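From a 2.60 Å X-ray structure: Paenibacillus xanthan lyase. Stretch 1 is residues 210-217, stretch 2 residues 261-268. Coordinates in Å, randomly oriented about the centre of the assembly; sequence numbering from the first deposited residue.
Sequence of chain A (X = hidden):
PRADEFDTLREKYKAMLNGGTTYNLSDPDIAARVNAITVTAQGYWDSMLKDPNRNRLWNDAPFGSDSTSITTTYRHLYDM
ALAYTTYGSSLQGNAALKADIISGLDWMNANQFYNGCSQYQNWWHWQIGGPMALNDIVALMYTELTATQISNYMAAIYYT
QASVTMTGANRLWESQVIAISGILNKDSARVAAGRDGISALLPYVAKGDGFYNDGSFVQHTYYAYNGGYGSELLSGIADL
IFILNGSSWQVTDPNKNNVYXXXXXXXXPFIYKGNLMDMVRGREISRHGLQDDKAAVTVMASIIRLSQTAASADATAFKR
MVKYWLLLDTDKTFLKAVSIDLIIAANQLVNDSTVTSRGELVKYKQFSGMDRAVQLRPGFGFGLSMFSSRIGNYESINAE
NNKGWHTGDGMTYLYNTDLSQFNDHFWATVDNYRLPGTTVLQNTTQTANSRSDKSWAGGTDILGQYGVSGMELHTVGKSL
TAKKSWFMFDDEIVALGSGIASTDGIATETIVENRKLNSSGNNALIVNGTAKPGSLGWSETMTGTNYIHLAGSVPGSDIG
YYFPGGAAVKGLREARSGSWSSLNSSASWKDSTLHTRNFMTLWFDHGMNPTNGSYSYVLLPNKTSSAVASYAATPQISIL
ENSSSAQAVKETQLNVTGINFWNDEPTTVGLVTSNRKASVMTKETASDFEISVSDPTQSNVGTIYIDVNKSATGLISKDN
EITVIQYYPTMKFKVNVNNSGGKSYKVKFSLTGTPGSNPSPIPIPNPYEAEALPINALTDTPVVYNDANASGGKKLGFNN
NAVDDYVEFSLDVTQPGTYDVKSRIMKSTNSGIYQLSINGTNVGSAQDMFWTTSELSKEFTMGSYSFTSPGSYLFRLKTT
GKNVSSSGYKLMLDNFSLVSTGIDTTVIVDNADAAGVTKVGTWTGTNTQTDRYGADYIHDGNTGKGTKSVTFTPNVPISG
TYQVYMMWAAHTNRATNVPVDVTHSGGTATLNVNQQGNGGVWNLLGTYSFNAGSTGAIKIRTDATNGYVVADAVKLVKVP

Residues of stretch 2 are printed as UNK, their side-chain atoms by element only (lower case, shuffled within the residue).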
# COMPACT_ATOMS: atom_id res chain seq x y z
N GLY A 210 9.68 10.73 0.17
CA GLY A 210 10.82 10.01 -0.36
C GLY A 210 10.47 8.80 -1.21
O GLY A 210 9.30 8.61 -1.60
N PHE A 211 11.48 7.98 -1.49
CA PHE A 211 11.29 6.72 -2.18
C PHE A 211 11.05 5.57 -1.19
O PHE A 211 11.70 5.48 -0.16
CB PHE A 211 12.52 6.40 -3.03
CG PHE A 211 12.65 7.26 -4.24
CD1 PHE A 211 13.37 8.44 -4.19
CD2 PHE A 211 12.05 6.89 -5.43
CE1 PHE A 211 13.49 9.23 -5.30
CE2 PHE A 211 12.17 7.68 -6.55
CZ PHE A 211 12.89 8.86 -6.48
N TYR A 212 10.11 4.69 -1.54
CA TYR A 212 9.77 3.54 -0.71
C TYR A 212 10.32 2.27 -1.36
O TYR A 212 10.46 2.21 -2.59
CB TYR A 212 8.25 3.42 -0.56
CG TYR A 212 7.59 4.49 0.30
CD1 TYR A 212 7.69 5.83 -0.03
CD2 TYR A 212 6.85 4.14 1.43
CE1 TYR A 212 7.09 6.81 0.75
CE2 TYR A 212 6.24 5.12 2.21
CZ TYR A 212 6.37 6.45 1.86
OH TYR A 212 5.78 7.43 2.62
N ASN A 213 10.63 1.26 -0.56
CA ASN A 213 11.09 -0.02 -1.09
C ASN A 213 10.12 -0.67 -2.08
O ASN A 213 10.54 -1.42 -2.96
CB ASN A 213 11.42 -1.01 0.03
CG ASN A 213 12.78 -0.75 0.65
OD1 ASN A 213 12.89 -0.12 1.71
ND2 ASN A 213 13.84 -1.21 -0.02
N ASP A 214 8.82 -0.38 -1.93
CA ASP A 214 7.82 -0.97 -2.82
C ASP A 214 7.74 -0.24 -4.16
O ASP A 214 6.99 -0.63 -5.04
CB ASP A 214 6.43 -1.08 -2.15
CG ASP A 214 5.77 0.28 -1.86
OD1 ASP A 214 6.20 1.31 -2.45
OD2 ASP A 214 4.82 0.32 -1.05
N GLY A 215 8.53 0.82 -4.31
CA GLY A 215 8.58 1.55 -5.56
C GLY A 215 7.87 2.89 -5.51
O GLY A 215 8.00 3.69 -6.43
N SER A 216 7.11 3.13 -4.44
CA SER A 216 6.38 4.38 -4.27
C SER A 216 7.33 5.56 -4.10
O SER A 216 8.42 5.40 -3.55
CB SER A 216 5.49 4.33 -3.03
OG SER A 216 4.51 3.31 -3.12
N PHE A 217 6.90 6.72 -4.57
CA PHE A 217 7.50 7.98 -4.17
C PHE A 217 6.41 8.90 -3.66
O PHE A 217 5.40 9.11 -4.33
CB PHE A 217 8.24 8.66 -5.31
CG PHE A 217 8.89 9.97 -4.92
CD1 PHE A 217 10.17 9.99 -4.40
CD2 PHE A 217 8.20 11.16 -5.04
CE1 PHE A 217 10.76 11.18 -4.03
CE2 PHE A 217 8.79 12.36 -4.67
CZ PHE A 217 10.07 12.36 -4.16
N UNK A 261 18.27 1.20 -8.38
CA UNK A 261 17.06 0.45 -8.09
C UNK A 261 15.81 1.25 -8.45
O UNK A 261 14.82 0.68 -8.94
c UNK A 261 17.00 0.01 -6.62
c UNK A 261 18.16 -0.87 -6.13
c UNK A 261 17.73 -3.80 -8.45
n UNK A 261 18.91 -3.96 -9.05
n UNK A 261 17.57 -2.84 -7.55
c UNK A 261 18.62 -1.89 -7.17
n UNK A 261 16.72 -4.61 -8.75
N UNK A 262 15.86 2.57 -8.19
CA UNK A 262 14.71 3.45 -8.45
C UNK A 262 14.18 3.28 -9.87
O UNK A 262 12.97 3.29 -10.09
c UNK A 262 15.99 6.50 -6.34
c UNK A 262 16.52 7.63 -6.98
c UNK A 262 15.06 4.93 -8.24
c UNK A 262 16.05 6.43 -4.94
c UNK A 262 17.08 8.63 -6.20
n UNK A 262 15.48 5.24 -4.56
c UNK A 262 15.35 5.30 -6.81
c UNK A 262 16.62 7.44 -4.16
c UNK A 262 17.13 8.53 -4.81
c UNK A 262 15.06 4.56 -5.69
N UNK A 263 15.09 3.11 -10.81
CA UNK A 263 14.72 2.85 -12.20
C UNK A 263 13.85 1.60 -12.33
O UNK A 263 12.77 1.65 -12.93
c UNK A 263 16.06 5.29 -13.16
c UNK A 263 15.95 2.73 -13.09
c UNK A 263 16.82 3.99 -12.97
c UNK A 263 15.55 2.48 -14.53
N UNK A 264 14.29 0.48 -11.77
CA UNK A 264 13.52 -0.76 -11.86
C UNK A 264 12.21 -0.66 -11.09
O UNK A 264 11.19 -1.18 -11.52
c UNK A 264 14.30 -1.96 -11.35
c UNK A 264 17.97 -2.54 -12.06
c UNK A 264 17.95 -2.79 -13.42
c UNK A 264 15.58 -2.51 -13.44
o UNK A 264 19.13 -3.05 -14.07
c UNK A 264 16.79 -2.27 -11.40
c UNK A 264 16.76 -2.78 -14.11
c UNK A 264 15.58 -2.24 -12.08
N UNK A 265 12.26 -0.02 -9.93
CA UNK A 265 11.12 -0.01 -9.02
C UNK A 265 10.19 1.19 -9.18
O UNK A 265 8.98 1.04 -9.08
o UNK A 265 12.28 -2.32 -8.07
c UNK A 265 11.59 -0.09 -7.57
c UNK A 265 12.40 -1.34 -7.29
o UNK A 265 13.16 -1.34 -6.29
N UNK A 266 10.75 2.37 -9.44
CA UNK A 266 9.94 3.58 -9.40
C UNK A 266 9.73 4.26 -10.74
O UNK A 266 8.94 5.20 -10.83
c UNK A 266 10.53 4.56 -8.39
o UNK A 266 10.62 3.95 -7.12
N UNK A 267 10.41 3.80 -11.79
CA UNK A 267 10.28 4.48 -13.09
C UNK A 267 9.87 3.59 -14.25
O UNK A 267 8.89 3.87 -14.93
c UNK A 267 10.61 8.59 -11.70
c UNK A 267 11.51 5.35 -13.39
c UNK A 267 10.68 7.58 -12.62
c UNK A 267 12.15 7.41 -10.30
c UNK A 267 12.21 6.40 -11.23
o UNK A 267 11.25 9.51 -9.62
c UNK A 267 11.34 8.50 -10.54
c UNK A 267 11.50 6.48 -12.41
N UNK A 268 10.59 2.49 -14.46
CA UNK A 268 10.25 1.55 -15.51
C UNK A 268 8.77 1.12 -15.51
O UNK A 268 8.15 1.07 -16.57
c UNK A 268 11.11 -0.52 -16.72
c UNK A 268 11.92 -1.79 -16.61
o UNK A 268 12.20 -2.42 -17.65
c UNK A 268 11.19 0.34 -15.48
o UNK A 268 12.29 -2.14 -15.47
O HOH W 1 12.05 2.89 -5.00

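Position 261 carries three carbons in a row, then a nitrogen, then a carbon bearing two more nitrogens, and touches nothing on stretch 1. This guanidinium-tipped chain is Arg261. It is exposed, a place that suits a long charged group.

At position 262 one carbon leads to fused five- and six-membered rings holding eight carbons and one nitrogen, lying over a face of the Phe211 ring: Trp262. Its CA-to-CB bond points toward stretch 1, and its five-membered ring makes a face-to-face stack with Phe211, centroids 3.8 Å apart and planes at 12°. Trp262 CZ2 comes within 3.4 Å of Phe211 CD1. The flat indole suits a place where a ring lies almost parallel to Phe211, and burial suits its apolar surface.

Position 263 has four carbons, forked at the first, with one arm two carbons long: Ile263. It is buried but out of reach of stretch 1, a place that suits apolar bulk.

At position 264 a carbon bears a six-carbon ring with one oxygen, out of reach of stretch 1: Tyr264. It is partly exposed, and its hydroxyl is hydrogen-bonded elsewhere in the structure.

Position 265 shows two carbons, the second carrying two oxygens, one of them 4.2 Å from Asn213 O, with no hydrogen bond between them: Asp265. Partial exposure suits its charged group. The backbone comes closer, Asp265 O lying 3.6 Å from Gly215 CA in a CA-H...O contact. A CB on Gly215 would sit 2.6 Å from Asp265 O, a clash; its backbone angles also call for glycine.

Position 266 has one carbon and one oxygen, the latter 2.7 Å from Gly215 O: Ser266. Its OG donates a hydrogen bond to that carbonyl and accepts one from water 1, which also donates to Tyr212 O. A small polar side chain suits backbones this close, the CA atoms of Gly215 and Ser266 being 4.6 Å apart.

Position 267 again has one carbon and a six-carbon ring with an oxygen, which lies 3.6 Å from Phe211 CZ, at that ring's edge: Tyr267. Its CB points sideways, but the long side chain reaches in, and OH is hydrogen-bonded elsewhere in the structure.

Position 268, three carbons with two oxygens on the third, out of reach of stretch 1, is Glu268. Though buried, its OE2 is hydrogen-bonded elsewhere in the structure.

The contact thus combines two elements. Phe211 is stacked on Trp262 and met at its edge by Ser266 and Tyr267, while the turn from Tyr212 to Gly215 is fastened to the helix by Ser266, directly and through water.

Stretch 2 261-268: RWIYDSYE
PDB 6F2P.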